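Succinate dehydrogenase (Membrane anchor subunit) (Mycolicibacterium smegmatis, PDB 7D6V) serves as the membrane anchor subunit of a mycobacterial succinate dehydrogenase, carrying a Rieske-type iron-sulfur cluster and probably helping pass electrons from succinate to quinone. Local coordinates at residues 43-48 / 68-73. Sequence-based numbering, arbitrary orientation.
Sequences AAFVIY and TPFYSP. With PEV ((1S)-2-{[(2-aminoethoxy)(hydroxy)phosphoryl]oxy}-1-[(palmitoyloxy)methyl]ethyl stearate), chain I.
F70 reaches across to helix 33-55 and brings CZ of its ring against the CE1-CZ side of the F45 ring, 4.0 Å from CZ of F45. CE1 of F45 lies just as close to that same CZ, in the plane of the F70 ring, so F70 offers its edge while the two side chains approach at a slant. Y48, three residues further along the helix, makes a looser apolar approach: its CE2 stays 4.5 Å from CE1 of F70, which comes in at the tyrosine's edge. No hydrogen bond crosses the contact, and long aromatic side chains suit it because the backbones are far apart, 10.7 Å between CA of Y48 and CA of F70. With CG anti to the backbone N (chi1 176°), F45 carries its ring toward F70, although its CB does not point there. The CD2-CE2 side of the same ring meets the lipid: CE2 of F45 is 3.6 Å from C48, the end of an acyl chain of the bound phosphatidylethanolamine, an apolar match. F70 sits on a short 3-10 segment at 69-70, in a turn where Y71 N donates a hydrogen bond to T68 O (3.0 Å). Y71 OH hydrogen-bonds to R52 O and G56 N, tying this turn to the end of helix 33-55. The turn follows strand 66-67, and helix 240-264 borders the contact, its D255 touching Y48, T68 and F70.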
loop_
_atom_site.group_PDB
_atom_site.type_symbol
_atom_site.label_atom_id
_atom_site.label_comp_id
_atom_site.label_asym_id
_atom_site.label_seq_id
_atom_site.Cartn_x
_atom_site.Cartn_y
_atom_site.Cartn_z
ATOM N N ALA C 43 39.401 -10.150 5.329
ATOM C CA ALA C 43 40.660 -10.883 5.306
ATOM C C ALA C 43 41.831 -9.983 5.666
ATOM O O ALA C 43 42.714 -10.384 6.433
ATOM C CB ALA C 43 40.872 -11.515 3.932
ATOM N N ALA C 44 41.855 -8.763 5.127
ATOM C CA ALA C 44 42.935 -7.839 5.448
ATOM C C ALA C 44 42.958 -7.528 6.936
ATOM O O ALA C 44 44.020 -7.577 7.577
ATOM C CB ALA C 44 42.789 -6.557 4.630
ATOM N N PHE C 45 41.790 -7.222 7.514
ATOM C CA PHE C 45 41.771 -6.913 8.938
ATOM C C PHE C 45 42.207 -8.108 9.772
ATOM O O PHE C 45 42.974 -7.953 10.726
ATOM C CB PHE C 45 40.394 -6.443 9.395
ATOM C CG PHE C 45 40.319 -6.206 10.874
ATOM C CD1 PHE C 45 40.841 -5.053 11.427
ATOM C CD2 PHE C 45 39.773 -7.156 11.717
ATOM C CE1 PHE C 45 40.797 -4.840 12.788
ATOM C CE2 PHE C 45 39.728 -6.950 13.077
ATOM C CZ PHE C 45 40.238 -5.790 13.614
ATOM N N VAL C 46 41.726 -9.307 9.438
ATOM C CA VAL C 46 42.065 -10.481 10.236
ATOM C C VAL C 46 43.560 -10.763 10.165
ATOM O O VAL C 46 44.202 -11.039 11.185
ATOM C CB VAL C 46 41.232 -11.695 9.789
ATOM C CG1 VAL C 46 41.756 -12.963 10.432
ATOM C CG2 VAL C 46 39.777 -11.492 10.154
ATOM N N ILE C 47 44.140 -10.680 8.966
ATOM C CA ILE C 47 45.569 -10.941 8.811
ATOM C C ILE C 47 46.383 -9.943 9.624
ATOM O O ILE C 47 47.268 -10.324 10.407
ATOM C CB ILE C 47 45.959 -10.907 7.323
ATOM C CG1 ILE C 47 45.409 -12.135 6.600
ATOM C CG2 ILE C 47 47.463 -10.827 7.164
ATOM C CD1 ILE C 47 45.346 -11.981 5.099
ATOM N N TYR C 48 46.089 -8.648 9.460
ATOM C CA TYR C 48 46.856 -7.634 10.175
ATOM C C TYR C 48 46.707 -7.798 11.680
ATOM O O TYR C 48 47.692 -7.729 12.424
ATOM C CB TYR C 48 46.420 -6.234 9.742
ATOM C CG TYR C 48 47.173 -5.125 10.442
ATOM C CD1 TYR C 48 48.394 -4.681 9.963
ATOM C CD2 TYR C 48 46.666 -4.528 11.588
ATOM C CE1 TYR C 48 49.085 -3.675 10.602
ATOM C CE2 TYR C 48 47.351 -3.523 12.231
ATOM C CZ TYR C 48 48.558 -3.100 11.734
ATOM O OH TYR C 48 49.242 -2.098 12.376
ATOM N N THR C 68 48.923 0.319 22.365
ATOM C CA THR C 68 48.035 -0.130 21.307
ATOM C C THR C 68 46.798 -0.799 21.903
ATOM O O THR C 68 46.907 -1.540 22.886
ATOM C CB THR C 68 48.764 -1.109 20.388
ATOM O OG1 THR C 68 49.922 -0.478 19.832
ATOM C CG2 THR C 68 47.866 -1.540 19.271
ATOM N N PRO C 69 45.609 -0.557 21.344
ATOM C CA PRO C 69 44.422 -1.297 21.799
ATOM C C PRO C 69 44.516 -2.797 21.589
ATOM O O PRO C 69 43.844 -3.547 22.306
ATOM C CB PRO C 69 43.289 -0.688 20.964
ATOM C CG PRO C 69 43.790 0.641 20.553
ATOM C CD PRO C 69 45.266 0.514 20.396
ATOM N N PHE C 70 45.317 -3.262 20.629
ATOM C CA PHE C 70 45.498 -4.693 20.423
ATOM C C PHE C 70 46.337 -5.341 21.515
ATOM O O PHE C 70 46.424 -6.572 21.555
ATOM C CB PHE C 70 46.124 -4.953 19.051
ATOM C CG PHE C 70 45.146 -4.869 17.913
ATOM C CD1 PHE C 70 45.475 -4.219 16.743
ATOM C CD2 PHE C 70 43.896 -5.448 18.015
ATOM C CE1 PHE C 70 44.584 -4.139 15.699
ATOM C CE2 PHE C 70 42.997 -5.372 16.971
ATOM C CZ PHE C 70 43.344 -4.715 15.812
ATOM N N TYR C 71 46.958 -4.547 22.388
ATOM C CA TYR C 71 47.698 -5.052 23.537
ATOM C C TYR C 71 47.179 -4.456 24.840
ATOM O O TYR C 71 47.906 -4.445 25.835
ATOM C CB TYR C 71 49.192 -4.740 23.406
ATOM C CG TYR C 71 49.944 -5.566 22.393
ATOM C CD1 TYR C 71 49.730 -5.393 21.035
ATOM C CD2 TYR C 71 50.884 -6.503 22.794
ATOM C CE1 TYR C 71 50.418 -6.138 20.109
ATOM C CE2 TYR C 71 51.580 -7.251 21.873
ATOM C CZ TYR C 71 51.341 -7.065 20.532
ATOM O OH TYR C 71 52.031 -7.808 19.607
ATOM N N SER C 72 45.931 -3.962 24.856
ATOM C CA SER C 72 45.547 -2.993 25.883
ATOM C C SER C 72 45.574 -3.587 27.287
ATOM O O SER C 72 46.379 -3.126 28.115
ATOM C CB SER C 72 44.203 -2.355 25.524
ATOM O OG SER C 72 44.303 -1.588 24.340
ATOM N N PRO C 73 44.753 -4.594 27.634
ATOM C CA PRO C 73 44.936 -5.205 28.956
ATOM C C PRO C 73 46.196 -6.051 28.950
ATOM O O PRO C 73 46.237 -7.121 28.334
ATOM C CB PRO C 73 43.665 -6.046 29.147
ATOM C CG PRO C 73 42.740 -5.622 28.048
ATOM C CD PRO C 73 43.639 -5.234 26.923
HETATM C C48 PEV I . 36.280 -7.616 12.516
HETATM C C47 PEV I . 36.734 -8.996 12.979
HETATM C C46 PEV I . 35.609 -10.012 12.829
HETATM C C45 PEV I . 35.499 -10.479 11.383
HETATM C C44 PEV I . 35.050 -11.931 11.293
HETATM C C43 PEV I . 34.550 -12.282 9.898
HETATM C C42 PEV I . 34.974 -13.690 9.510
HETATM C C41 PEV I . 33.810 -14.662 9.627
HETATM C C40 PEV I . 34.020 -15.892 8.761
HETATM C C39 PEV I . 33.652 -17.154 9.520
HETATM C C38 PEV I . 32.140 -17.330 9.536
HETATM C C37 PEV I . 31.668 -18.101 8.312
HETATM C C36 PEV I . 30.755 -19.248 8.706
HETATM C C35 PEV I . 29.292 -18.858 8.554
HETATM C C34 PEV I . 28.438 -20.086 8.284
HETATM C C33 PEV I . 28.739 -21.190 9.284
HETATM C C32 PEV I . 28.420 -22.552 8.691
HETATM C C31 PEV I . 27.010 -22.984 9.057
HETATM O O31 PEV I . 26.082 -22.375 8.648
HETATM O O2 PEV I . 26.815 -24.100 9.867
HETATM C C2 PEV I . 26.222 -25.161 9.186
HETATM C C1 PEV I . 24.734 -25.168 9.510
HETATM O O3P PEV I . 24.072 -24.418 8.533
HETATM P P PEV I . 22.950 -25.167 7.587
HETATM O O1P PEV I . 23.631 -25.907 6.464
HETATM O O2P PEV I . 22.007 -24.136 7.022
HETATM O O4P PEV I . 22.122 -26.249 8.509
HETATM C C4 PEV I . 22.464 -27.602 8.423
HETATM C C5 PEV I . 22.341 -28.214 9.817
HETATM N N6 PEV I . 23.145 -29.418 9.910
HETATM C C3 PEV I . 26.873 -26.468 9.630
HETATM O O3 PEV I . 28.259 -26.282 9.577
HETATM C C11 PEV I . 28.885 -26.253 10.827
HETATM O O11 PEV I . 28.841 -27.198 11.537
HETATM C C12 PEV I . 29.618 -24.995 11.284
HETATM C C13 PEV I . 31.002 -25.309 11.843
HETATM C C14 PEV I . 31.916 -24.088 11.829
HETATM C C15 PEV I . 31.243 -22.852 12.420
HETATM C C16 PEV I . 32.023 -22.311 13.614
HETATM C C17 PEV I . 32.088 -20.786 13.671
HETATM C C18 PEV I . 31.306 -20.094 12.555
HETATM C C19 PEV I . 30.272 -19.096 13.076
HETATM C C20 PEV I . 30.108 -19.130 14.595
HETATM C C21 PEV I . 29.485 -17.844 15.130
HETATM C C22 PEV I . 29.768 -17.637 16.615
HETATM C C23 PEV I . 28.658 -18.156 17.525
HETATM C C24 PEV I . 29.240 -18.777 18.789
HETATM C C25 PEV I . 29.612 -17.724 19.828
HETATM C C26 PEV I . 31.091 -17.785 20.196
#